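PDB 4PWA: putative cytochrome C, which probably carries electrons through a covalently attached heme c, consistent with a role as electron-transfer partner in bacterial sulfite oxidation. Local coordinates for residues Cys21-Asp29 against Gly34-Glu42. Residues are numbered along the deposited sequence; the frame is centred on the assembly and turned at random.
Sequences CALCHTLAD and GEVGPNLDE. With HEC (heme c), chain E.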
loop_
_atom_site.group_PDB
_atom_site.type_symbol
_atom_site.label_atom_id
_atom_site.label_comp_id
_atom_site.label_asym_id
_atom_site.label_seq_id
_atom_site.Cartn_x
_atom_site.Cartn_y
_atom_site.Cartn_z
ATOM N N CYS A 21 -2.092 9.948 10.612
ATOM C CA CYS A 21 -0.758 9.377 10.829
ATOM C C CYS A 21 -0.678 7.976 10.264
ATOM O O CYS A 21 0.324 7.621 9.649
ATOM C CB CYS A 21 -0.407 9.287 12.317
ATOM S SG CYS A 21 -0.777 10.716 13.300
ATOM N N ALA A 22 -1.744 7.194 10.482
ATOM C CA ALA A 22 -1.829 5.794 10.035
ATOM C C ALA A 22 -1.693 5.620 8.531
ATOM O O ALA A 22 -1.282 4.554 8.078
ATOM C CB ALA A 22 -3.146 5.138 10.510
ATOM N N LEU A 23 -2.066 6.635 7.758
ATOM C CA LEU A 23 -1.940 6.561 6.297
ATOM C C LEU A 23 -0.483 6.669 5.842
ATOM O O LEU A 23 -0.119 6.120 4.808
ATOM C CB LEU A 23 -2.788 7.642 5.603
ATOM C CG LEU A 23 -4.318 7.538 5.712
ATOM C CD1 LEU A 23 -5.037 8.690 4.968
ATOM C CD2 LEU A 23 -4.804 6.213 5.196
ATOM N N CYS A 24 0.345 7.379 6.603
ATOM C CA CYS A 24 1.751 7.571 6.243
ATOM C C CYS A 24 2.691 6.633 7.029
ATOM O O CYS A 24 3.777 6.280 6.557
ATOM C CB CYS A 24 2.163 9.038 6.460
ATOM S SG CYS A 24 1.593 10.326 5.223
ATOM N N HIS A 25 2.280 6.215 8.222
ATOM C CA HIS A 25 3.179 5.486 9.127
ATOM C C HIS A 25 2.695 4.097 9.501
ATOM O O HIS A 25 1.486 3.856 9.609
ATOM C CB HIS A 25 3.332 6.273 10.421
ATOM C CG HIS A 25 4.183 7.488 10.284
ATOM N ND1 HIS A 25 5.559 7.428 10.280
ATOM C CD2 HIS A 25 3.855 8.793 10.156
ATOM C CE1 HIS A 25 6.042 8.648 10.161
ATOM N NE2 HIS A 25 5.029 9.497 10.086
ATOM N N THR A 26 3.650 3.200 9.732
ATOM C CA THR A 26 3.360 1.875 10.267
ATOM C C THR A 26 3.471 1.909 11.795
ATOM O O THR A 26 4.446 2.423 12.342
ATOM C CB THR A 26 4.295 0.806 9.690
ATOM O OG1 THR A 26 4.018 0.644 8.298
ATOM C CG2 THR A 26 4.101 -0.554 10.392
ATOM N N LEU A 27 2.448 1.367 12.454
ATOM C CA LEU A 27 2.399 1.242 13.896
ATOM C C LEU A 27 1.446 0.109 14.267
ATOM O O LEU A 27 0.237 0.240 14.154
ATOM C CB LEU A 27 1.941 2.566 14.530
ATOM C CG LEU A 27 1.994 2.622 16.059
ATOM C CD1 LEU A 27 3.441 2.745 16.520
ATOM C CD2 LEU A 27 1.123 3.758 16.604
ATOM N N ALA A 28 2.005 -0.999 14.731
ATOM C CA ALA A 28 1.255 -2.219 14.973
ATOM C C ALA A 28 0.063 -2.039 15.914
ATOM O O ALA A 28 -1.013 -2.537 15.636
ATOM C CB ALA A 28 2.193 -3.315 15.494
ATOM N N ASP A 29 0.232 -1.300 17.003
ATOM C CA ASP A 29 -0.837 -1.173 17.996
ATOM C C ASP A 29 -2.106 -0.640 17.344
ATOM O O ASP A 29 -3.201 -1.055 17.685
ATOM C CB ASP A 29 -0.408 -0.280 19.153
ATOM C CG ASP A 29 -1.500 -0.102 20.199
ATOM O OD1 ASP A 29 -2.385 0.769 20.010
ATOM O OD2 ASP A 29 -1.471 -0.808 21.232
ATOM N N GLY A 34 0.970 2.286 6.931
ATOM C CA GLY A 34 1.364 3.343 6.012
ATOM C C GLY A 34 2.845 3.222 5.699
ATOM O O GLY A 34 3.635 2.827 6.555
ATOM N N GLU A 35 3.201 3.566 4.466
ATOM C CA GLU A 35 4.536 3.328 3.920
ATOM C C GLU A 35 5.276 4.602 3.501
ATOM O O GLU A 35 6.400 4.511 3.000
ATOM C CB GLU A 35 4.429 2.423 2.689
ATOM C CG GLU A 35 3.687 1.108 2.902
ATOM C CD GLU A 35 3.519 0.323 1.612
ATOM O OE1 GLU A 35 4.133 0.723 0.597
ATOM O OE2 GLU A 35 2.782 -0.682 1.601
ATOM N N VAL A 36 4.659 5.770 3.694
ATOM C CA VAL A 36 5.202 7.050 3.206
ATOM C C VAL A 36 6.376 7.535 4.044
ATOM O O VAL A 36 7.374 8.007 3.510
ATOM C CB VAL A 36 4.119 8.149 3.149
ATOM C CG1 VAL A 36 4.730 9.479 2.756
ATOM C CG2 VAL A 36 2.980 7.753 2.165
ATOM N N GLY A 37 6.251 7.420 5.359
ATOM C CA GLY A 37 7.352 7.733 6.279
ATOM C C GLY A 37 7.831 6.520 7.067
ATOM O O GLY A 37 7.397 5.404 6.812
ATOM N N PRO A 38 8.724 6.731 8.040
ATOM C CA PRO A 38 9.355 5.601 8.703
ATOM C C PRO A 38 8.412 4.753 9.568
ATOM O O PRO A 38 7.428 5.254 10.130
ATOM C CB PRO A 38 10.443 6.264 9.577
ATOM C CG PRO A 38 10.032 7.677 9.722
ATOM C CD PRO A 38 9.354 8.008 8.423
ATOM N N ASN A 39 8.727 3.472 9.658
ATOM C CA ASN A 39 8.006 2.563 10.520
ATOM C C ASN A 39 8.262 2.999 11.944
ATOM O O ASN A 39 9.400 2.992 12.385
ATOM C CB ASN A 39 8.479 1.120 10.289
ATOM C CG ASN A 39 7.719 0.114 11.115
ATOM O OD1 ASN A 39 7.114 0.456 12.124
ATOM N ND2 ASN A 39 7.752 -1.140 10.698
ATOM N N LEU A 40 7.212 3.414 12.646
ATOM C CA LEU A 40 7.361 3.905 14.014
ATOM C C LEU A 40 7.648 2.777 15.006
ATOM O O LEU A 40 8.187 3.021 16.089
ATOM C CB LEU A 40 6.139 4.730 14.441
ATOM C CG LEU A 40 5.880 6.015 13.624
ATOM C CD1 LEU A 40 4.608 6.716 14.083
ATOM C CD2 LEU A 40 7.095 6.998 13.662
ATOM N N ASP A 41 7.309 1.546 14.642
ATOM C CA ASP A 41 7.701 0.380 15.449
ATOM C C ASP A 41 9.209 0.137 15.360
ATOM O O ASP A 41 9.799 -0.489 16.248
ATOM C CB ASP A 41 6.951 -0.876 15.012
ATOM C CG ASP A 41 5.447 -0.786 15.263
ATOM O OD1 ASP A 41 5.023 -0.207 16.299
ATOM O OD2 ASP A 41 4.678 -1.322 14.426
ATOM N N GLU A 42 9.820 0.639 14.289
ATOM C CA GLU A 42 11.262 0.564 14.104
ATOM C C GLU A 42 11.962 1.756 14.752
ATOM O O GLU A 42 12.969 1.606 15.415
ATOM C CB GLU A 42 11.588 0.505 12.607
ATOM C CG GLU A 42 13.068 0.530 12.251
ATOM C CD GLU A 42 13.845 -0.700 12.692
ATOM O OE1 GLU A 42 13.266 -1.650 13.283
ATOM O OE2 GLU A 42 15.071 -0.700 12.435
HETATM FE FE HEC E . 5.174 11.501 10.241
HETATM C CHA HEC E . 8.581 11.549 10.271
HETATM C CHB HEC E . 5.098 10.850 13.542
HETATM C CHC HEC E . 1.812 11.999 10.214
HETATM C CHD HEC E . 5.150 11.373 6.851
HETATM N NA HEC E . 6.567 11.296 11.646
HETATM C C1A HEC E . 7.930 11.273 11.447
HETATM C C2A HEC E . 8.571 10.946 12.706
HETATM C C3A HEC E . 7.621 10.737 13.611
HETATM C C4A HEC E . 6.336 10.941 12.955
HETATM C CMA HEC E . 7.856 10.346 15.078
HETATM C CAA HEC E . 10.094 10.844 12.930
HETATM C CBA HEC E . 10.634 12.264 13.019
HETATM C CGA HEC E . 12.099 12.274 13.381
HETATM O O1A HEC E . 12.447 12.948 14.383
HETATM O O2A HEC E . 12.925 11.618 12.682
HETATM N NB HEC E . 3.751 11.439 11.605
HETATM C C1B HEC E . 3.918 11.216 12.950
HETATM C C2B HEC E . 2.666 11.500 13.615
HETATM C C3B HEC E . 1.759 11.771 12.691
HETATM C C4B HEC E . 2.425 11.775 11.415
HETATM C CMB HEC E . 2.358 11.305 15.116
HETATM C CAB HEC E . 0.273 12.113 12.930
HETATM C CBB HEC E . 0.092 13.465 13.638
HETATM N NC HEC E . 3.753 11.611 8.801
HETATM C C1C HEC E . 2.418 11.885 8.985
HETATM C C2C HEC E . 1.829 12.320 7.735
HETATM C C3C HEC E . 2.684 11.923 6.774
HETATM C C4C HEC E . 3.945 11.608 7.452
HETATM C CMC HEC E . 0.298 12.377 7.592
HETATM C CAC HEC E . 2.547 11.939 5.219
HETATM C CBC HEC E . 1.462 12.721 4.451
HETATM N ND HEC E . 6.635 11.461 8.803
HETATM C C1D HEC E . 6.385 11.420 7.442
HETATM C C2D HEC E . 7.625 11.436 6.705
HETATM C C3D HEC E . 8.713 11.494 7.763
HETATM C C4D HEC E . 8.005 11.493 9.030
HETATM C CMD HEC E . 7.803 11.387 5.176
HETATM C CAD HEC E . 10.240 11.524 7.520
HETATM C CBD HEC E . 10.767 12.915 7.819
HETATM C CGD HEC E . 12.195 13.029 7.346
HETATM O O1D HEC E . 13.097 12.534 8.073
HETATM O O2D HEC E . 12.421 13.633 6.255
HETATM O O HOH W 1 5.862 3.319 7.767
HETATM O O HOH W 2 2.769 -0.264 17.877
#
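His25 ND1 donates to Pro38 O at 2.9 Å, the acceptor lying within 7° of the ring plane. His25 NE2 binds the heme iron at 2.0 Å; Met61 is the other axial ligand. With both ring nitrogens engaged, the imidazole cannot easily turn, and the carbonyl would probably make it a stronger electron donor to iron. Proline suits the acceptor's place, since its ring also packs on the porphyrin through CD. Leu40 lays CD1 off-centre over the imidazole, a CH-pi contact, and CD2 against a heme methyl.

Beyond the ring, most polar groups joining the two segments are backbone N-H and C=O groups, helped by the Thr26 hydroxyl and one water. Cys24 O takes a nearly straight bond (172°) from Gly37 N, and Thr26 O accepts Leu40 N at 3.0 Å. Gly34 fits tightly where a side chain would clash with Leu23 O and His25 N; its own O receives Thr26 OG1 (2.8 Å) and a water that also accepts from Thr26 N and donates to Gly37 O. Thr26 OG1 lies beside its own backbone N, anti to the carbonyl carbon (chi1 -67°), which brings it to Gly34 O and leaves CG2 for the Asn39 amide.

Asn39 is the N-cap of helix 40-43: its OD1 accepts Asp41 N at 2.8 Å and, weakly, Glu42 N. With an alanine in its place, Asp41 N would probably lose its capping acceptor and a gap would open beside Thr26 CG2. Asp41 OD2 takes Ala28 N at 2.7 Å through its syn lone pair, whereas OD1 accepts Gly84 N and a water that in turn accepts from Asp29 N.

Together the CXXCH heme-attachment motif, thioether-linked through Cys21 and Cys24, and the proline carbonyl behind the proximal histidine form the signature heme site of class I c-type cytochromes.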